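Local coordinates for protein BIM1 (Saccharomyces cerevisiae, PDB 2QJX) that binds microtubules at their plus ends, the portion modelled here being its calponin-homology domain, at residues C40-S45 / Q103-H108; I71-F76 / V85-L90. All coordinates share one frame; numbering follows the deposited sequence.

Overall arrangement
From the N terminus, the chain runs through helix 12-23 to helix 37-47, which carries the first half of contact 1. It goes on through helix 62-78, where residues 71-76 meet residues 85-90 across eight intervening residues; this short loop is closed by contact 2. Helix 95-112 then returns to helix 37-47 at residues 103-108 and closes the much longer loop of contact 1, inside which contact 2 is nested. Contact 1 thus joins helices 37-47 and 95-112, and contact 2 joins helix 62-78 to the segment running into helix 87-90. Their centres lie about 12 Å apart, and packing of Met43 CE on Phe76 CE2, at 3.4 Å, connects the two.

Contact 1. Residues C40-S45 / Q103-H108; sequences CQIMDS and QWLKKH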
ATOM      1  N   CYS A  40       2.054  -1.387   0.738  1.00 12.35           N
ATOM      2  CA  CYS A  40       2.873  -1.957   1.798  1.00 12.69           C
ATOM      3  C   CYS A  40       2.562  -1.299   3.130  1.00 12.78           C
ATOM      4  O   CYS A  40       2.384  -1.986   4.133  1.00 12.70           O
ATOM      5  CB  CYS A  40       4.366  -1.758   1.509  1.00 11.31           C
ATOM      6  SG  CYS A  40       5.053  -2.880   0.282  1.00 12.72           S
ATOM      7  N   GLN A  41       2.511   0.030   3.151  1.00 11.31           N
ATOM      8  CA  GLN A  41       2.251   0.710   4.411  1.00 12.22           C
ATOM      9  C   GLN A  41       0.838   0.529   4.939  1.00 13.89           C
ATOM     10  O   GLN A  41       0.620   0.605   6.147  1.00 14.94           O
ATOM     11  CB  GLN A  41       2.597   2.199   4.338  1.00 11.92           C
ATOM     12  CG  GLN A  41       2.442   2.867   5.705  1.00 11.70           C
ATOM     13  CD  GLN A  41       3.284   4.102   5.878  1.00 11.94           C
ATOM     14  OE1 GLN A  41       3.443   4.895   4.951  1.00 11.10           O
ATOM     15  NE2 GLN A  41       3.817   4.286   7.081  1.00 11.00           N
ATOM     16  N   ILE A  42      -0.131   0.301   4.059  1.00 13.30           N
ATOM     17  CA  ILE A  42      -1.482   0.063   4.555  1.00 14.48           C
ATOM     18  C   ILE A  42      -1.397  -1.242   5.345  1.00 13.97           C
ATOM     19  O   ILE A  42      -1.953  -1.365   6.440  1.00 13.22           O
ATOM     20  CB  ILE A  42      -2.506  -0.103   3.419  1.00 15.33           C
ATOM     21  CG1 ILE A  42      -2.738   1.244   2.733  1.00 15.53           C
ATOM     22  CG2 ILE A  42      -3.826  -0.629   3.976  1.00 16.62           C
ATOM     23  CD1 ILE A  42      -3.751   1.187   1.615  1.00 16.34           C
HETATM   24  N   MSE A  43      -0.685  -2.218   4.792  1.00 14.79           N
HETATM   25  CA  MSE A  43      -0.531  -3.493   5.482  1.00 14.08           C
HETATM   26  C   MSE A  43       0.267  -3.305   6.774  1.00 13.92           C
HETATM   27  O   MSE A  43       0.033  -4.006   7.761  1.00 15.22           O
HETATM   28  CB  MSE A  43       0.153  -4.516   4.573  1.00 14.77           C
HETATM   29  CG  MSE A  43      -0.689  -4.923   3.360  1.00 15.10           C
HETATM   30 SE   MSE A  43      -2.400  -5.742   3.806  1.00 22.78          SE
HETATM   31  CE  MSE A  43      -1.830  -7.583   3.941  1.00 21.35           C
ATOM     32  N   ASP A  44       1.203  -2.360   6.784  1.00 13.26           N
ATOM     33  CA  ASP A  44       1.980  -2.119   8.002  1.00 12.94           C
ATOM     34  C   ASP A  44       1.076  -1.539   9.088  1.00 13.64           C
ATOM     35  O   ASP A  44       1.214  -1.882  10.262  1.00 15.90           O
ATOM     36  CB  ASP A  44       3.152  -1.158   7.742  1.00 13.29           C
ATOM     37  CG  ASP A  44       4.109  -1.064   8.932  1.00 15.81           C
ATOM     38  OD1 ASP A  44       4.619  -2.120   9.357  1.00 14.31           O
ATOM     39  OD2 ASP A  44       4.360   0.057   9.441  1.00 16.65           O
ATOM     40  N   SER A  45       0.143  -0.669   8.713  1.00 13.90           N
ATOM     41  CA  SER A  45      -0.753  -0.082   9.713  1.00 15.06           C
ATOM     42  C   SER A  45      -1.593  -1.171  10.393  1.00 14.87           C
ATOM     43  O   SER A  45      -1.971  -1.044  11.561  1.00 13.76           O
ATOM     44  CB  SER A  45      -1.680   0.958   9.072  1.00 12.73           C
ATOM     45  OG  SER A  45      -2.614   0.357   8.193  1.00 15.69           O
ATOM     46  N   GLN A 103      -9.439  -0.627  -3.369  1.00 15.97           N
ATOM     47  CA  GLN A 103     -10.773  -0.819  -2.808  1.00 17.97           C
ATOM     48  C   GLN A 103     -10.743  -2.011  -1.863  1.00 19.00           C
ATOM     49  O   GLN A 103     -11.272  -1.937  -0.757  1.00 17.89           O
ATOM     50  CB  GLN A 103     -11.810  -1.062  -3.909  1.00 19.15           C
ATOM     51  CG  GLN A 103     -11.997   0.114  -4.855  1.00 21.24           C
ATOM     52  CD  GLN A 103     -13.006  -0.175  -5.953  1.00 21.85           C
ATOM     53  OE1 GLN A 103     -12.990  -1.245  -6.559  1.00 22.61           O
ATOM     54  NE2 GLN A 103     -13.877   0.788  -6.225  1.00 23.98           N
ATOM     55  N   TRP A 104     -10.121  -3.107  -2.288  1.00 17.98           N
ATOM     56  CA  TRP A 104     -10.046  -4.284  -1.429  1.00 18.81           C
ATOM     57  C   TRP A 104      -9.207  -4.007  -0.182  1.00 17.45           C
ATOM     58  O   TRP A 104      -9.559  -4.431   0.921  1.00 17.71           O
ATOM     59  CB  TRP A 104      -9.440  -5.477  -2.167  1.00 18.95           C
ATOM     60  CG  TRP A 104      -9.283  -6.679  -1.268  1.00 19.50           C
ATOM     61  CD1 TRP A 104     -10.229  -7.625  -0.985  1.00 19.57           C
ATOM     62  CD2 TRP A 104      -8.132  -7.016  -0.479  1.00 19.01           C
ATOM     63  NE1 TRP A 104      -9.739  -8.529  -0.071  1.00 19.90           N
ATOM     64  CE2 TRP A 104      -8.456  -8.178   0.258  1.00 21.12           C
ATOM     65  CE3 TRP A 104      -6.861  -6.446  -0.322  1.00 21.19           C
ATOM     66  CZ2 TRP A 104      -7.551  -8.784   1.142  1.00 21.38           C
ATOM     67  CZ3 TRP A 104      -5.960  -7.050   0.560  1.00 20.96           C
ATOM     68  CH2 TRP A 104      -6.313  -8.208   1.278  1.00 21.62           C
ATOM     69  N   LEU A 105      -8.090  -3.307  -0.354  1.00 16.02           N
ATOM     70  CA  LEU A 105      -7.235  -3.001   0.784  1.00 16.67           C
ATOM     71  C   LEU A 105      -7.985  -2.209   1.843  1.00 16.92           C
ATOM     72  O   LEU A 105      -7.860  -2.481   3.042  1.00 15.40           O
ATOM     73  CB  LEU A 105      -5.995  -2.226   0.331  1.00 18.16           C
ATOM     74  CG  LEU A 105      -4.901  -3.091  -0.298  1.00 18.58           C
ATOM     75  CD1 LEU A 105      -3.830  -2.208  -0.913  1.00 19.77           C
ATOM     76  CD2 LEU A 105      -4.293  -3.989   0.766  1.00 19.53           C
ATOM     77  N   LYS A 106      -8.765  -1.226   1.412  1.00 15.93           N
ATOM     78  CA  LYS A 106      -9.513  -0.430   2.372  1.00 18.71           C
ATOM     79  C   LYS A 106     -10.446  -1.326   3.183  1.00 18.99           C
ATOM     80  O   LYS A 106     -10.606  -1.137   4.388  1.00 19.81           O
ATOM     81  CB  LYS A 106     -10.331   0.658   1.673  1.00 18.84           C
ATOM     82  CG  LYS A 106     -11.090   1.523   2.674  1.00 21.26           C
ATOM     83  CD  LYS A 106     -11.880   2.633   2.027  1.00 23.71           C
ATOM     84  CE  LYS A 106     -12.523   3.502   3.100  1.00 22.97           C
ATOM     85  NZ  LYS A 106     -13.343   4.593   2.524  1.00 23.67           N
ATOM     86  N   LYS A 107     -11.053  -2.305   2.521  1.00 20.57           N
ATOM     87  CA  LYS A 107     -11.968  -3.222   3.197  1.00 20.45           C
ATOM     88  C   LYS A 107     -11.210  -4.080   4.193  1.00 20.41           C
ATOM     89  O   LYS A 107     -11.697  -4.343   5.298  1.00 19.88           O
ATOM     90  CB  LYS A 107     -12.685  -4.110   2.175  1.00 22.04           C
ATOM     91  CG  LYS A 107     -13.791  -3.397   1.393  1.00 27.09           C
ATOM     92  CD  LYS A 107     -13.333  -2.014   0.956  1.00 30.69           C
ATOM     93  CE  LYS A 107     -14.183  -1.418  -0.159  1.00 30.38           C
ATOM     94  NZ  LYS A 107     -13.561  -0.150  -0.635  1.00 26.82           N
ATOM     95  N   HIS A 108     -10.019  -4.518   3.795  1.00 18.04           N
ATOM     96  CA  HIS A 108      -9.182  -5.336   4.660  1.00 18.70           C
ATOM     97  C   HIS A 108      -8.799  -4.522   5.900  1.00 18.51           C
ATOM     98  O   HIS A 108      -8.828  -5.031   7.027  1.00 19.43           O
ATOM     99  CB  HIS A 108      -7.916  -5.766   3.916  1.00 19.11           C
ATOM    100  CG  HIS A 108      -7.163  -6.864   4.599  1.00 19.16           C
ATOM    101  ND1 HIS A 108      -7.663  -8.142   4.722  1.00 19.91           N
ATOM    102  CD2 HIS A 108      -5.952  -6.873   5.203  1.00 21.68           C
ATOM    103  CE1 HIS A 108      -6.789  -8.893   5.371  1.00 22.27           C
ATOM    104  NE2 HIS A 108      -5.742  -8.146   5.672  1.00 18.82           N
TER
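Met43, a selenomethionine in this model, sets CG beside its backbone N and then bends at chi2 and chi3, which turns SE toward Leu105 and His108; His108 places its ring with CG anti to the backbone N (chi1 -166°), which brings CD2 up to the selenium. The two side chains meet between helices 37-47 and 95-112 of the calponin-homology fold, a helical domain in which these segments run nearly parallel, their axes 9° apart in direction and 10.5 Å apart at closest approach. At that spacing the gap is bridged by side chains, and no hydrogen bond crosses it.

The selenium serves two neighbours at once. It stands 4.0 Å from Leu105 CD2, the two side chains crossing at about a right angle, and equally 4.0 Å from His108 CD2. Toward the imidazole its approach is oblique, 60° off the ring normal, and SE lies 4.9 Å from the centroid of the His108 ring. Leu105 uses its other branch for Ile42: CD1 of Leu105 meets CD1 of Ile42 at 4.2 Å, and these residues also form the closest CA pair, 7.5 Å apart. The isoleucine reaches across with its CD1 end and also touches Leu19 of helix 12-23.

All four touching residues are buried, and the polar end of His108 is provided for: its NE2 is hydrogen-bonded to Tyr47 OH, just beyond residues 40-45. That bond and the indole of Trp104 probably limit the rotation of the imidazole. Met43 also packs against Leu72, Cys75 and Phe76 of helix 62-78, so one side chain joins three helices. Against one face of the His108 ring lies Trp104 CH2, 3.6 Å above the plane and offset toward the rim.

Contact 2. Residues I71-F76 / V85-L90; sequences ILQSCF and VYVDKL
Val85 and the Phe76 ring come at each other from opposite directions, the valine placing CG2 over one face of the phenyl. This CH-pi contact in the calponin-homology fold joins helix 62-78 to the segment that leads into the short helix 87-90. CG2 of Val85 sits 3.8 Å from the centroid of the Phe76 ring and 26° off its normal; the offset toward the rim makes Phe76 CE1 its closest ring atom, at 3.5 Å.

The valine's two methyls are divided between two partners. With CG1 anti to the backbone N (chi1 -173°), CG2 is left for the phenyl while CG1 turns to Leu72, whose CD2 it meets at 4.2 Å as the two side chains cross at a slant. Behind them, Leu72 and Phe76 pack on Phe101 of helix 95-112 and on Met43 of helix 37-47, continuing the apolar layer into the interior.

At the partly exposed border, Gln73 reaches over the buried Val87. Extended beyond CG, it brings its amide end against this valine in van der Waals contact, the two side chains crossing at an angle. Just before helix 87-90 the chain makes an inverse gamma turn centred on Tyr86, the N-cap residue, whose carbonyl accepts from Lys89 N and Leu90 N. Among the atoms of the Gln73 amide, OE1 comes nearest to Val87 CG2, at 3.6 Å.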
ATOM      1  N   ILE A  71       7.810  -7.335  -1.250  1.00 14.49           N
ATOM      2  CA  ILE A  71       7.623  -7.127   0.185  1.00 13.97           C
ATOM      3  C   ILE A  71       6.140  -7.308   0.500  1.00 13.42           C
ATOM      4  O   ILE A  71       5.786  -7.924   1.505  1.00 12.43           O
ATOM      5  CB  ILE A  71       8.075  -5.706   0.611  1.00 12.72           C
ATOM      6  CG1 ILE A  71       9.606  -5.627   0.607  1.00 12.60           C
ATOM      7  CG2 ILE A  71       7.527  -5.368   2.006  1.00 12.96           C
ATOM      8  CD1 ILE A  71      10.170  -4.203   0.755  1.00 12.33           C
ATOM      9  N   LEU A  72       5.275  -6.774  -0.364  1.00 13.05           N
ATOM     10  CA  LEU A  72       3.829  -6.895  -0.170  1.00 13.63           C
ATOM     11  C   LEU A  72       3.412  -8.360  -0.273  1.00 14.91           C
ATOM     12  O   LEU A  72       2.636  -8.861   0.545  1.00 15.41           O
ATOM     13  CB  LEU A  72       3.072  -6.077  -1.226  1.00 13.71           C
ATOM     14  CG  LEU A  72       1.551  -6.002  -1.065  1.00 12.54           C
ATOM     15  CD1 LEU A  72       1.221  -5.159   0.154  1.00 12.08           C
ATOM     16  CD2 LEU A  72       0.913  -5.384  -2.313  1.00 15.83           C
ATOM     17  N   GLN A  73       3.930  -9.053  -1.281  1.00 14.17           N
ATOM     18  CA  GLN A  73       3.594 -10.457  -1.454  1.00 16.76           C
ATOM     19  C   GLN A  73       4.050 -11.287  -0.262  1.00 15.80           C
ATOM     20  O   GLN A  73       3.340 -12.193   0.168  1.00 15.45           O
ATOM     21  CB  GLN A  73       4.207 -10.995  -2.751  1.00 19.98           C
ATOM     22  CG  GLN A  73       3.380 -10.651  -3.983  1.00 24.84           C
ATOM     23  CD  GLN A  73       4.040 -11.072  -5.280  1.00 29.36           C
ATOM     24  OE1 GLN A  73       3.392 -11.627  -6.168  1.00 31.67           O
ATOM     25  NE2 GLN A  73       5.334 -10.794  -5.403  1.00 31.12           N
ATOM     26  N   SER A  74       5.230 -10.972   0.269  1.00 14.63           N
ATOM     27  CA  SER A  74       5.764 -11.689   1.421  1.00 15.32           C
ATOM     28  C   SER A  74       4.877 -11.485   2.638  1.00 15.37           C
ATOM     29  O   SER A  74       4.705 -12.396   3.448  1.00 15.48           O
ATOM     30  CB  SER A  74       7.186 -11.221   1.726  1.00 16.74           C
ATOM     31  OG  SER A  74       8.070 -11.709   0.736  1.00 19.29           O
ATOM     32  N   CYS A  75       4.322 -10.283   2.768  1.00 14.39           N
ATOM     33  CA  CYS A  75       3.422  -9.981   3.874  1.00 15.35           C
ATOM     34  C   CYS A  75       2.170 -10.848   3.755  1.00 15.42           C
ATOM     35  O   CYS A  75       1.729 -11.451   4.737  1.00 15.17           O
ATOM     36  CB  CYS A  75       3.029  -8.501   3.855  1.00 15.66           C
ATOM     37  SG  CYS A  75       1.826  -8.037   5.117  1.00 18.60           S
ATOM     38  N   PHE A  76       1.592 -10.911   2.556  1.00 14.97           N
ATOM     39  CA  PHE A  76       0.399 -11.731   2.354  1.00 15.28           C
ATOM     40  C   PHE A  76       0.672 -13.192   2.707  1.00 15.66           C
ATOM     41  O   PHE A  76      -0.142 -13.853   3.361  1.00 16.81           O
ATOM     42  CB  PHE A  76      -0.079 -11.656   0.895  1.00 16.41           C
ATOM     43  CG  PHE A  76      -0.921 -10.448   0.582  1.00 16.61           C
ATOM     44  CD1 PHE A  76      -2.144 -10.594  -0.066  1.00 18.54           C
ATOM     45  CD2 PHE A  76      -0.483  -9.167   0.899  1.00 16.25           C
ATOM     46  CE1 PHE A  76      -2.921  -9.483  -0.395  1.00 19.89           C
ATOM     47  CE2 PHE A  76      -1.251  -8.047   0.573  1.00 17.01           C
ATOM     48  CZ  PHE A  76      -2.471  -8.204  -0.074  1.00 18.37           C
ATOM     49  N   VAL A  85      -2.742 -10.998  -5.784  1.00 24.10           N
ATOM     50  CA  VAL A  85      -1.987  -9.778  -6.038  1.00 26.37           C
ATOM     51  C   VAL A  85      -1.291  -9.931  -7.389  1.00 27.67           C
ATOM     52  O   VAL A  85      -0.253 -10.580  -7.489  1.00 29.18           O
ATOM     53  CB  VAL A  85      -0.908  -9.542  -4.958  1.00 26.06           C
ATOM     54  CG1 VAL A  85      -0.259  -8.186  -5.165  1.00 26.34           C
ATOM     55  CG2 VAL A  85      -1.521  -9.639  -3.573  1.00 24.04           C
ATOM     56  N   TYR A  86      -1.868  -9.337  -8.426  1.00 28.65           N
ATOM     57  CA  TYR A  86      -1.296  -9.431  -9.765  1.00 30.50           C
ATOM     58  C   TYR A  86      -0.343  -8.267 -10.008  1.00 28.19           C
ATOM     59  O   TYR A  86      -0.721  -7.249 -10.582  1.00 29.85           O
ATOM     60  CB  TYR A  86      -2.410  -9.418 -10.810  1.00 32.71           C
ATOM     61  CG  TYR A  86      -3.548 -10.363 -10.497  1.00 36.60           C
ATOM     62  CD1 TYR A  86      -3.329 -11.733 -10.334  1.00 37.92           C
ATOM     63  CD2 TYR A  86      -4.851  -9.889 -10.380  1.00 38.52           C
ATOM     64  CE1 TYR A  86      -4.386 -12.606 -10.065  1.00 38.72           C
ATOM     65  CE2 TYR A  86      -5.915 -10.753 -10.113  1.00 40.35           C
ATOM     66  CZ  TYR A  86      -5.677 -12.106  -9.959  1.00 40.08           C
ATOM     67  OH  TYR A  86      -6.738 -12.953  -9.714  1.00 40.28           O
ATOM     68  N   VAL A  87       0.895  -8.433  -9.561  1.00 27.78           N
ATOM     69  CA  VAL A  87       1.918  -7.401  -9.700  1.00 27.58           C
ATOM     70  C   VAL A  87       2.025  -6.878 -11.125  1.00 28.09           C
ATOM     71  O   VAL A  87       2.046  -5.671 -11.350  1.00 27.47           O
ATOM     72  CB  VAL A  87       3.292  -7.940  -9.259  1.00 27.33           C
ATOM     73  CG1 VAL A  87       4.351  -6.862  -9.409  1.00 26.74           C
ATOM     74  CG2 VAL A  87       3.214  -8.419  -7.815  1.00 28.10           C
ATOM     75  N   ASP A  88       2.091  -7.797 -12.083  1.00 29.47           N
ATOM     76  CA  ASP A  88       2.201  -7.447 -13.493  1.00 30.98           C
ATOM     77  C   ASP A  88       1.172  -6.415 -13.948  1.00 29.98           C
ATOM     78  O   ASP A  88       1.465  -5.578 -14.803  1.00 30.51           O
ATOM     79  CB  ASP A  88       2.096  -8.721 -14.339  1.00 35.46           C
ATOM     80  CG  ASP A  88       1.223  -9.779 -13.687  1.00 39.25           C
ATOM     81  OD1 ASP A  88      -0.007  -9.577 -13.604  1.00 40.68           O
ATOM     82  OD2 ASP A  88       1.770 -10.813 -13.243  1.00 42.54           O
ATOM     83  N   LYS A  89      -0.026  -6.468 -13.372  1.00 28.94           N
ATOM     84  CA  LYS A  89      -1.085  -5.525 -13.725  1.00 27.20           C
ATOM     85  C   LYS A  89      -0.971  -4.194 -12.981  1.00 25.54           C
ATOM     86  O   LYS A  89      -1.153  -3.123 -13.564  1.00 26.14           O
ATOM     87  CB  LYS A  89      -2.460  -6.137 -13.435  1.00 29.41           C
ATOM     88  CG  LYS A  89      -3.034  -6.999 -14.549  1.00 34.09           C
ATOM     89  CD  LYS A  89      -2.288  -8.305 -14.716  1.00 38.31           C
ATOM     90  CE  LYS A  89      -2.934  -9.168 -15.793  1.00 40.12           C
ATOM     91  NZ  LYS A  89      -2.261 -10.491 -15.933  1.00 43.19           N
ATOM     92  N   LEU A  90      -0.658  -4.272 -11.694  1.00 22.52           N
ATOM     93  CA  LEU A  90      -0.549  -3.094 -10.836  1.00 20.23           C
ATOM     94  C   LEU A  90       0.688  -2.225 -11.058  1.00 20.92           C
ATOM     95  O   LEU A  90       0.610  -0.991 -11.046  1.00 19.49           O
ATOM     96  CB  LEU A  90      -0.574  -3.537  -9.371  1.00 19.49           C
ATOM     97  CG  LEU A  90      -1.830  -4.271  -8.891  1.00 20.13           C
ATOM     98  CD1 LEU A  90      -1.559  -4.913  -7.539  1.00 22.24           C
ATOM     99  CD2 LEU A  90      -2.992  -3.295  -8.805  1.00 21.45           C
TER